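PDB 6EU4: tail spike protein, which probably recognises and cleaves the capsular polysaccharide of its Acinetobacter baumannii host, as the trimeric tailspikes of related phages do. Local coordinates for residues 247-252 / 277-282; 300-305 / 328-333; 430-435 / 443-448; 485-490 / 511-516; 498-503 / 519-524. One frame throughout, in Å; residues are numbered along the deposited sequence. Where two conformers were deposited one is given.

Contact 1: 247-252 / 277-282; sequences QASASS and WATDAG
The W277 indole has T279 CG2 from its own strand over the centre of one face, with the methyl carbon 3.2 Å above the ring plane. The Q247 amide lies beside the six-membered ring, its plane turned 48° from the indole. Q247 OE1 comes to 3.3 Å from W277 CE3 in an oblique approach. The Q247 chain is fully extended, with CG anti to the backbone N (chi1 172°), and so runs alongside W277. At the ring edge W277 NE1 donates to D302 on the next coil. M240 of a second subunit also packs on the indole.

A chain of hydrogen bonds runs along the same face of the strands. Q247 NE2 donates to S249 OG at 2.8 Å. S249 OG donates across to T279 OG1 over a short 2.5 Å. T279 OG1 donates to D280 OD2 at 2.7 Å, which it meets from above the carboxylate plane. The chain ends on a negative charge, which probably polarises both hydroxyls.

Three backbone bonds form the parallel ladder. A248 N meets W277 O at 2.9 Å, nearly along the C=O axis. T279 N returns to A248 O, and A250 N reaches T279 O. At the corner formed by S251 and S252, G282 N donates to S251 O at 2.9 Å. A248 and A278 lie on the opposite face, buried, and touch F255. Parallel strands stacked in register on successive coils, followed by a corner, are characteristic of the right-handed parallel beta-helix of phage tailspikes.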
# COMPACT_ATOMS: atom_id res chain seq x y z
N GLN A 247 -15.56 -10.36 -10.52
CA GLN A 247 -14.83 -11.30 -11.35
C GLN A 247 -15.28 -11.09 -12.78
O GLN A 247 -16.48 -11.06 -13.05
CB GLN A 247 -15.10 -12.75 -10.93
CG GLN A 247 -14.50 -13.77 -11.89
CD GLN A 247 -14.71 -15.21 -11.46
OE1 GLN A 247 -15.25 -15.50 -10.39
NE2 GLN A 247 -14.31 -16.14 -12.33
N ALA A 248 -14.32 -10.93 -13.68
CA ALA A 248 -14.61 -10.81 -15.10
C ALA A 248 -13.91 -11.95 -15.83
O ALA A 248 -12.68 -11.94 -16.00
CB ALA A 248 -14.18 -9.45 -15.63
N SER A 249 -14.70 -12.94 -16.23
CA SER A 249 -14.23 -14.07 -17.01
C SER A 249 -14.64 -13.84 -18.46
O SER A 249 -15.82 -13.73 -18.76
CB SER A 249 -14.80 -15.38 -16.46
OG SER A 249 -14.46 -15.54 -15.08
N ALA A 250 -13.65 -13.73 -19.33
CA ALA A 250 -13.89 -13.33 -20.71
C ALA A 250 -12.92 -14.06 -21.63
O ALA A 250 -11.82 -14.41 -21.23
CB ALA A 250 -13.68 -11.83 -20.90
N SER A 251 -13.34 -14.27 -22.88
CA SER A 251 -12.45 -14.93 -23.83
C SER A 251 -11.41 -13.99 -24.42
O SER A 251 -10.35 -14.46 -24.83
CB SER A 251 -13.24 -15.59 -24.96
OG SER A 251 -13.88 -14.61 -25.77
N SER A 252 -11.65 -12.67 -24.47
CA SER A 252 -10.69 -11.74 -25.06
C SER A 252 -10.10 -10.77 -24.04
O SER A 252 -8.88 -10.79 -23.81
CB SER A 252 -11.36 -10.97 -26.21
OG SER A 252 -10.44 -10.07 -26.81
N TRP A 277 -11.02 -10.34 -9.76
CA TRP A 277 -10.43 -11.51 -10.41
C TRP A 277 -10.68 -11.44 -11.91
O TRP A 277 -11.83 -11.44 -12.34
CB TRP A 277 -11.05 -12.78 -9.83
CG TRP A 277 -10.29 -14.06 -10.10
CD1 TRP A 277 -9.00 -14.20 -10.48
CD2 TRP A 277 -10.81 -15.38 -9.96
NE1 TRP A 277 -8.67 -15.55 -10.57
CE2 TRP A 277 -9.78 -16.28 -10.26
CE3 TRP A 277 -12.06 -15.89 -9.59
CZ2 TRP A 277 -9.96 -17.66 -10.24
CZ3 TRP A 277 -12.24 -17.26 -9.57
CH2 TRP A 277 -11.19 -18.13 -9.89
N ALA A 278 -9.60 -11.40 -12.69
CA ALA A 278 -9.67 -11.51 -14.14
C ALA A 278 -9.33 -12.95 -14.52
O ALA A 278 -8.31 -13.47 -14.08
CB ALA A 278 -8.69 -10.55 -14.82
N THR A 279 -10.19 -13.61 -15.29
CA THR A 279 -9.87 -14.96 -15.74
C THR A 279 -10.14 -15.13 -17.22
O THR A 279 -11.00 -14.47 -17.81
CB THR A 279 -10.64 -16.07 -14.95
OG1 THR A 279 -12.02 -16.06 -15.29
CG2 THR A 279 -10.52 -15.90 -13.41
N ASP A 280 -9.38 -16.04 -17.82
CA ASP A 280 -9.62 -16.68 -19.10
C ASP A 280 -9.27 -15.80 -20.30
O ASP A 280 -9.23 -16.31 -21.42
CB ASP A 280 -11.08 -17.17 -19.22
CG ASP A 280 -11.44 -18.13 -18.08
OD1 ASP A 280 -10.74 -19.15 -17.96
OD2 ASP A 280 -12.35 -17.86 -17.29
N ALA A 281 -9.00 -14.52 -20.11
CA ALA A 281 -8.79 -13.60 -21.22
C ALA A 281 -7.64 -14.04 -22.14
O ALA A 281 -6.53 -14.34 -21.68
CB ALA A 281 -8.51 -12.21 -20.67
N GLY A 282 -7.90 -14.00 -23.44
CA GLY A 282 -6.92 -14.42 -24.42
C GLY A 282 -6.12 -13.30 -25.06
O GLY A 282 -5.15 -13.59 -25.78

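Contact 2: 300-305 / 328-333; sequences GADFVG and MNEHLH
Strands 300-302 and 328-330 are parallel and lie on neighbouring coils of the beta-helix. The tight part of their contact is the backbone ladder and the small apolar patch behind it. E330 N donates to A301 O at 2.9 Å, in the carbonyl plane. F303 N donates to E330 O, also in the carbonyl plane, at 3.1 Å. Beyond the corner at F303 and H331, H333 N meets V304 O nearly along the C=O axis at 3.0 Å. V304 N to H331 O is a weak bond. V304 and L332 lie side by side, with V304 CG1 3.7 Å from L332 CD1. Both side chains are buried. L314 and F337 of the same chain line this patch.

The solvent side is looser. F303 and H331 run alongside each other with their planes only 7° apart. The rings are slid so far that they barely overlap, and their centroids are 5.3 Å apart. Their closest atoms are F303 CE1 and H331 CD2.

D302 and E330 also point the same way, both with CG anti to the carbonyl carbon. D302 OD1 is taken by W277. The other oxygen, D302 OD2, is 4.4 Å from E330 OE1. Water 2 bridges them, donating to D302 OD2 at 2.8 Å and to E330 OE1 at 3.0 Å. Two like charges at this spacing should repel. The bridging protons would ease the repulsion, and the pair may raise the affinity of one carboxylate for a proton.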
# COMPACT_ATOMS: atom_id res chain seq x y z
N GLY A 300 -6.47 -10.98 -8.33
CA GLY A 300 -5.86 -12.13 -8.98
C GLY A 300 -6.19 -12.17 -10.46
O GLY A 300 -7.07 -11.46 -10.95
N ALA A 301 -5.47 -13.04 -11.15
CA ALA A 301 -5.70 -13.22 -12.58
C ALA A 301 -5.25 -14.62 -12.95
O ALA A 301 -4.09 -14.98 -12.73
CB ALA A 301 -4.93 -12.18 -13.37
N ASP A 302 -6.18 -15.44 -13.43
CA ASP A 302 -5.90 -16.84 -13.69
C ASP A 302 -6.19 -17.16 -15.15
O ASP A 302 -7.20 -16.69 -15.71
CB ASP A 302 -6.74 -17.79 -12.81
CG ASP A 302 -6.30 -17.85 -11.35
OD1 ASP A 302 -6.01 -16.79 -10.77
OD2 ASP A 302 -6.30 -18.98 -10.76
N PHE A 303 -5.33 -17.97 -15.75
CA PHE A 303 -5.59 -18.57 -17.06
C PHE A 303 -5.71 -17.50 -18.14
O PHE A 303 -6.57 -17.57 -19.02
CB PHE A 303 -6.84 -19.45 -17.04
CG PHE A 303 -6.87 -20.43 -15.91
CD1 PHE A 303 -5.88 -21.39 -15.80
CD2 PHE A 303 -7.87 -20.37 -14.96
CE1 PHE A 303 -5.90 -22.30 -14.74
CE2 PHE A 303 -7.87 -21.27 -13.90
CZ PHE A 303 -6.88 -22.23 -13.80
N VAL A 304 -4.80 -16.53 -18.12
CA VAL A 304 -4.73 -15.51 -19.15
C VAL A 304 -3.77 -15.98 -20.24
O VAL A 304 -2.62 -16.36 -19.95
CB VAL A 304 -4.29 -14.16 -18.54
CG1 VAL A 304 -3.97 -13.15 -19.62
CG2 VAL A 304 -5.40 -13.65 -17.64
N GLY A 305 -4.24 -15.99 -21.49
CA GLY A 305 -3.52 -16.64 -22.56
C GLY A 305 -3.64 -18.15 -22.45
O GLY A 305 -4.15 -18.70 -21.47
N MSE A 328 -1.85 -11.05 -7.36
CA MSE A 328 -1.38 -12.36 -7.84
C MSE A 328 -1.76 -12.63 -9.28
O MSE A 328 -2.67 -12.02 -9.84
CB MSE A 328 -1.94 -13.49 -6.97
CG MSE A 328 -1.58 -13.38 -5.52
SE MSE A 328 -2.04 -15.01 -4.56
CE MSE A 328 -0.86 -16.29 -5.45
N ASN A 329 -1.06 -13.60 -9.85
CA ASN A 329 -1.53 -14.27 -11.05
C ASN A 329 -1.09 -15.72 -10.98
O ASN A 329 -0.08 -16.06 -10.36
CB ASN A 329 -1.00 -13.61 -12.33
CG ASN A 329 0.34 -14.12 -12.73
OD1 ASN A 329 1.38 -13.67 -12.24
ND2 ASN A 329 0.35 -15.13 -13.61
N GLU A 330 -1.87 -16.57 -11.65
CA GLU A 330 -1.55 -17.99 -11.80
C GLU A 330 -1.87 -18.41 -13.23
O GLU A 330 -3.02 -18.29 -13.65
CB GLU A 330 -2.33 -18.85 -10.80
CG GLU A 330 -2.08 -18.51 -9.33
CD GLU A 330 -2.74 -19.46 -8.34
OE1 GLU A 330 -2.89 -20.67 -8.65
OE2 GLU A 330 -3.07 -18.99 -7.23
N HIS A 331 -0.87 -18.95 -13.93
CA HIS A 331 -0.97 -19.52 -15.27
C HIS A 331 -1.13 -18.42 -16.31
O HIS A 331 -2.24 -17.98 -16.61
CB HIS A 331 -2.11 -20.54 -15.37
CG HIS A 331 -2.03 -21.62 -14.34
ND1 HIS A 331 -1.11 -22.64 -14.41
CD2 HIS A 331 -2.73 -21.82 -13.20
CE1 HIS A 331 -1.24 -23.42 -13.35
NE2 HIS A 331 -2.22 -22.94 -12.60
N LEU A 332 0.00 -17.98 -16.86
CA LEU A 332 0.05 -16.87 -17.80
C LEU A 332 0.87 -17.28 -19.00
O LEU A 332 2.04 -17.67 -18.86
CB LEU A 332 0.66 -15.62 -17.15
CG LEU A 332 0.80 -14.40 -18.08
CD1 LEU A 332 -0.56 -13.92 -18.49
CD2 LEU A 332 1.57 -13.28 -17.40
N HIS A 333 0.25 -17.20 -20.17
CA HIS A 333 0.92 -17.30 -21.47
C HIS A 333 0.72 -15.95 -22.17
O HIS A 333 -0.35 -15.69 -22.73
CB HIS A 333 0.37 -18.45 -22.30
CG HIS A 333 0.62 -19.80 -21.71
ND1 HIS A 333 1.67 -20.61 -22.10
CD2 HIS A 333 -0.04 -20.48 -20.75
CE1 HIS A 333 1.63 -21.73 -21.41
NE2 HIS A 333 0.61 -21.68 -20.57
O HOH W 1 -2.32 -15.48 -15.11
O HOH W 2 -4.92 -21.39 -10.73
O HOH W 3 -2.97 -19.38 -19.06

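Contact 3: 430-435 / 443-448; sequences IGISSL and VYYTTN
V443 O and Y445 O are the best-held polar atoms, each with one hydrogen bond and one CA-H...O contact. G431 N donates to V443 O at 2.9 Å, almost along the C=O axis (173°), and I430 CA makes the CA-H...O contact with V443 O at 3.2 Å. Y445 O is held alike by S433 N, at 2.9 Å, and by I432 CA. Between them Y445 N donates to G431 O from above the carbonyl plane, at 3.2 Å.

The Y445 side chain starts in the crowded position between the backbone N and carbonyl carbon (chi1 59°). This swings its ring back against the other strand. I432 N stands over one face, offset toward the rim. I430 CG1 lies at the edge. I432 crosses the ring obliquely, with CG1 3.5 Å from Y445 CE2. At the far end of the ring, Y445 OH bonds to D462. I430 and V443 lie side by side, with I430 CD1 3.8 Å from V443 CB.

S433 OG accepts from L435 N at 3.0 Å, an ST turn that starts the loop back to V443. The later strand, 443-445, is inserted between 405-409 and 430-432, all parallel. The contact is thus a parallel pairing at the end of the beta-helix, joined by a short loop.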
# COMPACT_ATOMS: atom_id res chain seq x y z
N ILE A 430 22.33 -7.25 -17.22
CA ILE A 430 21.69 -5.95 -17.32
C ILE A 430 22.62 -5.04 -18.11
O ILE A 430 23.84 -5.08 -17.92
CB ILE A 430 21.36 -5.37 -15.92
CG1 ILE A 430 20.87 -3.92 -16.02
CG2 ILE A 430 22.55 -5.46 -14.97
CD1 ILE A 430 20.12 -3.49 -14.76
N GLY A 431 22.06 -4.26 -19.02
CA GLY A 431 22.90 -3.32 -19.75
C GLY A 431 22.15 -2.53 -20.80
O GLY A 431 20.98 -2.80 -21.12
N ILE A 432 22.86 -1.54 -21.33
CA ILE A 432 22.36 -0.72 -22.43
C ILE A 432 22.21 -1.57 -23.67
O ILE A 432 23.09 -2.38 -23.99
CB ILE A 432 23.33 0.45 -22.68
CG1 ILE A 432 23.35 1.37 -21.47
CG2 ILE A 432 22.93 1.21 -23.94
CD1 ILE A 432 24.47 2.37 -21.48
N SER A 433 21.12 -1.38 -24.39
CA SER A 433 20.86 -2.16 -25.59
C SER A 433 20.19 -1.31 -26.66
O SER A 433 19.29 -0.53 -26.37
CB SER A 433 19.95 -3.35 -25.28
OG SER A 433 19.67 -4.10 -26.46
N SER A 434 20.62 -1.50 -27.91
CA SER A 434 19.93 -0.94 -29.06
C SER A 434 19.00 -1.94 -29.71
O SER A 434 18.44 -1.66 -30.78
CB SER A 434 20.94 -0.43 -30.11
OG SER A 434 21.70 -1.51 -30.60
N LEU A 435 18.82 -3.11 -29.11
CA LEU A 435 17.96 -4.13 -29.70
C LEU A 435 16.52 -3.99 -29.21
O LEU A 435 16.23 -3.31 -28.22
CB LEU A 435 18.50 -5.53 -29.35
CG LEU A 435 19.96 -5.83 -29.68
CD1 LEU A 435 20.31 -7.26 -29.26
CD2 LEU A 435 20.26 -5.62 -31.15
N VAL A 443 17.80 -7.28 -18.05
CA VAL A 443 17.25 -5.93 -18.03
C VAL A 443 17.98 -5.11 -19.08
O VAL A 443 19.18 -4.88 -18.96
CB VAL A 443 17.40 -5.29 -16.64
CG1 VAL A 443 16.86 -3.86 -16.69
CG2 VAL A 443 16.67 -6.11 -15.60
N TYR A 444 17.26 -4.68 -20.10
CA TYR A 444 17.84 -3.97 -21.23
C TYR A 444 17.23 -2.58 -21.29
O TYR A 444 16.01 -2.44 -21.25
CB TYR A 444 17.55 -4.73 -22.52
CG TYR A 444 18.12 -6.12 -22.42
CD1 TYR A 444 19.50 -6.32 -22.48
CD2 TYR A 444 17.31 -7.22 -22.21
CE1 TYR A 444 20.06 -7.60 -22.37
CE2 TYR A 444 17.85 -8.49 -22.09
CZ TYR A 444 19.22 -8.67 -22.16
OH TYR A 444 19.74 -9.94 -22.04
N TYR A 445 18.08 -1.57 -21.45
CA TYR A 445 17.58 -0.20 -21.41
C TYR A 445 18.34 0.66 -22.41
O TYR A 445 19.46 0.34 -22.80
CB TYR A 445 17.66 0.39 -20.01
CG TYR A 445 19.05 0.45 -19.39
CD1 TYR A 445 19.61 -0.67 -18.78
CD2 TYR A 445 19.78 1.63 -19.38
CE1 TYR A 445 20.86 -0.62 -18.21
CE2 TYR A 445 21.04 1.69 -18.81
CZ TYR A 445 21.57 0.55 -18.22
OH TYR A 445 22.82 0.61 -17.66
N THR A 446 17.69 1.73 -22.86
CA THR A 446 18.32 2.62 -23.83
C THR A 446 19.10 3.73 -23.14
O THR A 446 19.02 3.94 -21.93
CB THR A 446 17.27 3.23 -24.76
OG1 THR A 446 16.40 4.07 -23.99
CG2 THR A 446 16.43 2.14 -25.44
N THR A 447 19.85 4.49 -23.94
CA THR A 447 20.62 5.59 -23.39
C THR A 447 19.74 6.72 -22.86
O THR A 447 20.23 7.58 -22.12
CB THR A 447 21.60 6.16 -24.43
OG1 THR A 447 20.91 6.47 -25.63
CG2 THR A 447 22.67 5.16 -24.75
N ASN A 448 18.47 6.72 -23.26
CA ASN A 448 17.44 7.62 -22.77
C ASN A 448 16.48 6.82 -21.91
O ASN A 448 15.30 6.65 -22.25
CB ASN A 448 16.71 8.30 -23.93
CG ASN A 448 15.67 9.29 -23.46
OD1 ASN A 448 15.78 9.88 -22.39
ND2 ASN A 448 14.64 9.48 -24.28

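Contact 4: 485-490 / 511-516; sequences ESITNL and NGFPSS
This contact lies between two loops that connect strands of the mixed sheet after the beta-helix, with an ST turn at its centre. S486 OG accepts from T488 N at 3.0 Å and shapes the segment 485-490. I487, N511 and F513 have the most surface buried here.

I487 works through both branches. Its CG1 lies in the crowded position between the backbone N and carbonyl carbon (chi1 59°), which carries CD1 over one face of the F513 ring. CD1 sits 3.9 Å from the ring centroid, a CH-pi contact only 18° off the normal. The other branch, I487 CG2, touches the ring tip at F513 CZ, 3.6 Å away. The two side chains cross at about a right angle. L499 and W563 also pack on I487, so this end of the contact is buried and apolar.

N511 serves the polar end. Its carbonyl O accepts from I487 N at 2.9 Å, with the donor above the carbonyl plane. The side chain lies against the E485 backbone, with N511 CG 3.3 Å from E485 O. N511 ND2 is satisfied by N484 and the backbone O of N506, which fixes the amide.

G512 bends the chain between N511 and F513 at a positive phi of 92°. T488 CB is directed toward this segment, and its OG1 is hydrogen-bonded to R552. With no side chain on G512 in the way, T488 OG1 comes to 3.4 Å from G512 CA.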
# COMPACT_ATOMS: atom_id res chain seq x y z
N GLU A 485 41.51 -12.91 -13.59
CA GLU A 485 41.08 -11.89 -14.54
C GLU A 485 42.10 -10.77 -14.59
O GLU A 485 42.91 -10.58 -13.67
CB GLU A 485 39.68 -11.35 -14.21
CG GLU A 485 39.42 -11.02 -12.77
CD GLU A 485 37.92 -10.78 -12.48
OE1 GLU A 485 37.28 -9.94 -13.15
OE2 GLU A 485 37.39 -11.43 -11.55
N SER A 486 42.07 -10.04 -15.69
CA SER A 486 43.03 -8.98 -15.93
C SER A 486 42.50 -7.65 -15.42
O SER A 486 41.39 -7.24 -15.77
CB SER A 486 43.35 -8.86 -17.42
OG SER A 486 44.07 -7.67 -17.66
N ILE A 487 43.32 -6.95 -14.63
CA ILE A 487 42.95 -5.61 -14.19
C ILE A 487 43.19 -4.58 -15.28
O ILE A 487 42.82 -3.41 -15.10
CB ILE A 487 43.71 -5.23 -12.90
CG1 ILE A 487 45.22 -5.28 -13.12
CG2 ILE A 487 43.29 -6.13 -11.76
CD1 ILE A 487 46.00 -4.55 -11.99
N THR A 488 43.77 -4.97 -16.40
CA THR A 488 43.87 -4.10 -17.56
C THR A 488 42.56 -3.99 -18.31
O THR A 488 42.32 -2.98 -18.98
CB THR A 488 44.99 -4.62 -18.46
OG1 THR A 488 46.21 -4.57 -17.72
CG2 THR A 488 45.13 -3.79 -19.74
N ASN A 489 41.68 -4.99 -18.19
CA ASN A 489 40.45 -5.06 -18.98
C ASN A 489 39.21 -4.88 -18.12
O ASN A 489 38.18 -5.53 -18.34
CB ASN A 489 40.39 -6.38 -19.74
CG ASN A 489 41.60 -6.60 -20.63
OD1 ASN A 489 42.21 -5.65 -21.12
ND2 ASN A 489 41.97 -7.87 -20.84
N LEU A 490 39.27 -3.97 -17.14
CA LEU A 490 38.13 -3.63 -16.29
C LEU A 490 37.62 -2.21 -16.56
O LEU A 490 36.90 -1.65 -15.73
CB LEU A 490 38.50 -3.77 -14.81
CG LEU A 490 38.97 -5.15 -14.36
CD1 LEU A 490 39.40 -5.13 -12.89
CD2 LEU A 490 37.85 -6.18 -14.55
N ASN A 511 47.92 -10.76 -16.33
CA ASN A 511 46.70 -10.17 -15.83
C ASN A 511 46.85 -8.70 -15.46
O ASN A 511 45.98 -8.14 -14.79
CB ASN A 511 46.20 -10.97 -14.62
CG ASN A 511 45.41 -12.20 -15.04
OD1 ASN A 511 44.78 -12.20 -16.09
ND2 ASN A 511 45.46 -13.25 -14.22
N GLY A 512 47.93 -8.06 -15.90
CA GLY A 512 48.06 -6.61 -15.78
C GLY A 512 48.74 -6.12 -14.52
O GLY A 512 48.77 -4.91 -14.29
N PHE A 513 49.27 -7.00 -13.72
CA PHE A 513 49.89 -6.57 -12.48
C PHE A 513 51.36 -6.24 -12.70
O PHE A 513 52.02 -6.84 -13.56
CB PHE A 513 49.76 -7.66 -11.42
CG PHE A 513 48.34 -7.86 -10.95
CD1 PHE A 513 47.51 -8.76 -11.58
CD2 PHE A 513 47.85 -7.13 -9.88
CE1 PHE A 513 46.20 -8.94 -11.16
CE2 PHE A 513 46.54 -7.30 -9.45
CZ PHE A 513 45.72 -8.21 -10.09
N PRO A 514 51.91 -5.28 -11.95
CA PRO A 514 53.29 -4.84 -12.24
C PRO A 514 54.36 -5.78 -11.70
O PRO A 514 55.48 -5.82 -12.22
CB PRO A 514 53.36 -3.47 -11.55
CG PRO A 514 52.38 -3.56 -10.44
CD PRO A 514 51.25 -4.41 -10.98
N SER A 515 54.03 -6.52 -10.65
CA SER A 515 54.98 -7.38 -9.96
C SER A 515 54.26 -8.67 -9.59
O SER A 515 53.27 -8.64 -8.86
CB SER A 515 55.55 -6.67 -8.72
OG SER A 515 56.26 -7.56 -7.87
N SER A 516 54.70 -9.79 -10.15
CA SER A 516 53.90 -11.01 -10.07
C SER A 516 54.11 -11.72 -8.73
O SER A 516 55.13 -11.55 -8.06
CB SER A 516 54.27 -11.95 -11.20
OG SER A 516 55.61 -12.37 -11.05

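Contact 5: 498-503 / 519-524; sequences VLVQSS and PYLVQQ
V500 and L521 lie side by side and point the same way, with V500 CB 3.8 Å from L521 CD2. V500 CG2 is anti to the backbone N, so it leans over the Y520 carbonyl, 3.4 Å from Y520 O. At the end of the same face V498 and Q523 cross obliquely. Q523 bends at chi2 (77°), which brings OE1 to 3.4 Å from V498 CG2. Q523 OE1 also accepts from W525 of a second subunit. Q523 NE2 is held by the backbone of the next residue, Q524 O, at 3.0 Å. The amide is therefore fixed at both ends.

The opposite face carries L499, V522, Q501 and Y520. L499 CB and V522 CB are 4.2 Å apart, and L490 packs on L499. Q501 and Y520 diverge beyond CB, and Y520 OH bonds to S515 O. Q501 OE1 takes S503 N on a lone pair at 2.9 Å, which shapes the turn after the strand. Q501 NE2 bonds to G483.

Four backbone bonds join the strands in two reciprocal pairs. L499 and V522 exchange N-H and C=O, and so do Q501 and Y520. The straightest is L499 N to V522 O at 2.8 Å (169°). V498 with Q523 and V500 with L521 are the non-hydrogen-bonded pairs. This alternation is that of a regular antiparallel ladder, here inside the mixed beta-sheet of the C-terminal part, with the V498 and L521 face meeting another subunit.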
# COMPACT_ATOMS: atom_id res chain seq x y z
N VAL A 498 37.46 -0.37 -5.85
CA VAL A 498 38.55 -1.05 -5.15
C VAL A 498 38.47 -2.55 -5.46
O VAL A 498 37.40 -3.16 -5.37
CB VAL A 498 38.48 -0.82 -3.64
CG1 VAL A 498 39.64 -1.53 -2.95
CG2 VAL A 498 38.48 0.69 -3.32
N LEU A 499 39.62 -3.12 -5.81
CA LEU A 499 39.80 -4.52 -6.17
C LEU A 499 40.77 -5.18 -5.21
O LEU A 499 41.71 -4.55 -4.71
CB LEU A 499 40.34 -4.64 -7.61
CG LEU A 499 39.79 -3.63 -8.63
CD1 LEU A 499 40.57 -3.73 -9.92
CD2 LEU A 499 38.31 -3.88 -8.85
N VAL A 500 40.58 -6.47 -4.98
CA VAL A 500 41.55 -7.27 -4.25
C VAL A 500 41.86 -8.51 -5.07
O VAL A 500 40.96 -9.14 -5.63
CB VAL A 500 41.08 -7.65 -2.82
CG1 VAL A 500 39.76 -8.43 -2.84
CG2 VAL A 500 42.17 -8.43 -2.11
N GLN A 501 43.14 -8.84 -5.16
CA GLN A 501 43.57 -10.12 -5.73
C GLN A 501 44.33 -10.85 -4.63
O GLN A 501 45.48 -10.53 -4.33
CB GLN A 501 44.45 -9.94 -6.97
CG GLN A 501 44.94 -11.27 -7.55
CD GLN A 501 43.82 -12.25 -7.76
OE1 GLN A 501 43.53 -13.07 -6.89
NE2 GLN A 501 43.17 -12.17 -8.92
N SER A 502 43.67 -11.84 -4.02
CA SER A 502 44.28 -12.56 -2.91
C SER A 502 45.02 -13.81 -3.35
O SER A 502 45.68 -14.44 -2.52
CB SER A 502 43.22 -12.93 -1.87
OG SER A 502 42.29 -13.87 -2.40
N SER A 503 44.93 -14.19 -4.62
CA SER A 503 45.62 -15.37 -5.14
C SER A 503 46.92 -14.96 -5.83
O SER A 503 46.89 -14.25 -6.85
CB SER A 503 44.72 -16.12 -6.11
OG SER A 503 45.48 -17.01 -6.90
N PRO A 519 49.97 -10.83 -3.36
CA PRO A 519 48.59 -10.34 -3.36
C PRO A 519 48.54 -8.83 -3.52
O PRO A 519 49.52 -8.13 -3.22
CB PRO A 519 48.06 -10.77 -1.99
CG PRO A 519 49.27 -10.84 -1.13
CD PRO A 519 50.41 -11.27 -2.03
N TYR A 520 47.38 -8.32 -3.97
CA TYR A 520 47.21 -6.90 -4.26
C TYR A 520 45.91 -6.33 -3.72
O TYR A 520 44.88 -7.01 -3.65
CB TYR A 520 47.18 -6.61 -5.77
CG TYR A 520 48.52 -6.58 -6.45
CD1 TYR A 520 49.19 -7.75 -6.78
CD2 TYR A 520 49.10 -5.37 -6.81
CE1 TYR A 520 50.41 -7.71 -7.43
CE2 TYR A 520 50.31 -5.32 -7.46
CZ TYR A 520 50.97 -6.49 -7.77
OH TYR A 520 52.19 -6.45 -8.41
N LEU A 521 45.98 -5.06 -3.35
CA LEU A 521 44.84 -4.15 -3.38
C LEU A 521 45.09 -3.16 -4.50
O LEU A 521 46.21 -2.68 -4.67
CB LEU A 521 44.67 -3.42 -2.05
CG LEU A 521 44.15 -4.26 -0.89
CD1 LEU A 521 44.31 -3.53 0.43
CD2 LEU A 521 42.69 -4.59 -1.14
N VAL A 522 44.04 -2.85 -5.26
CA VAL A 522 44.12 -1.92 -6.38
C VAL A 522 42.95 -0.95 -6.27
O VAL A 522 41.79 -1.37 -6.13
CB VAL A 522 44.08 -2.64 -7.74
CG1 VAL A 522 44.14 -1.61 -8.89
CG2 VAL A 522 45.22 -3.66 -7.86
N GLN A 523 43.24 0.34 -6.32
CA GLN A 523 42.23 1.36 -6.50
C GLN A 523 42.20 1.69 -7.98
O GLN A 523 43.21 2.14 -8.53
CB GLN A 523 42.53 2.61 -5.69
CG GLN A 523 41.61 3.81 -6.03
CD GLN A 523 40.23 3.66 -5.41
OE1 GLN A 523 40.09 3.56 -4.19
NE2 GLN A 523 39.21 3.62 -6.25
N GLN A 524 41.05 1.48 -8.62
CA GLN A 524 40.84 1.95 -9.99
C GLN A 524 40.04 3.25 -9.96
O GLN A 524 39.08 3.38 -9.19
CB GLN A 524 40.12 0.91 -10.84
CG GLN A 524 39.79 1.43 -12.24
CD GLN A 524 39.34 0.33 -13.17
OE1 GLN A 524 40.12 -0.55 -13.50
NE2 GLN A 524 38.08 0.39 -13.62

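Contacts 1 and 2 pair successive coils of the beta-helix; contact 3 is a parallel pair closed by a short loop. Contacts 4 and 5 belong to the C-terminal sheet. Contacts 1 and 2 are adjoining rungs, centres 9 Å apart, joined by A281 O to G305 N. Contacts 1 to 4 are partly buried; contact 5 is buried and antiparallel. Contact 1 carries a chain of hydrogen bonds through hydroxyls, contact 2 carboxylates bridged by water, and contact 3 chiefly apolar packing round a tyrosine. Contact 4 has no strand, but its loops lean on contact 5, for instance through L490 O to Q524 NE2. Contacts 1, 2 and 5 meet a second subunit; contacts 3 and 4 do not.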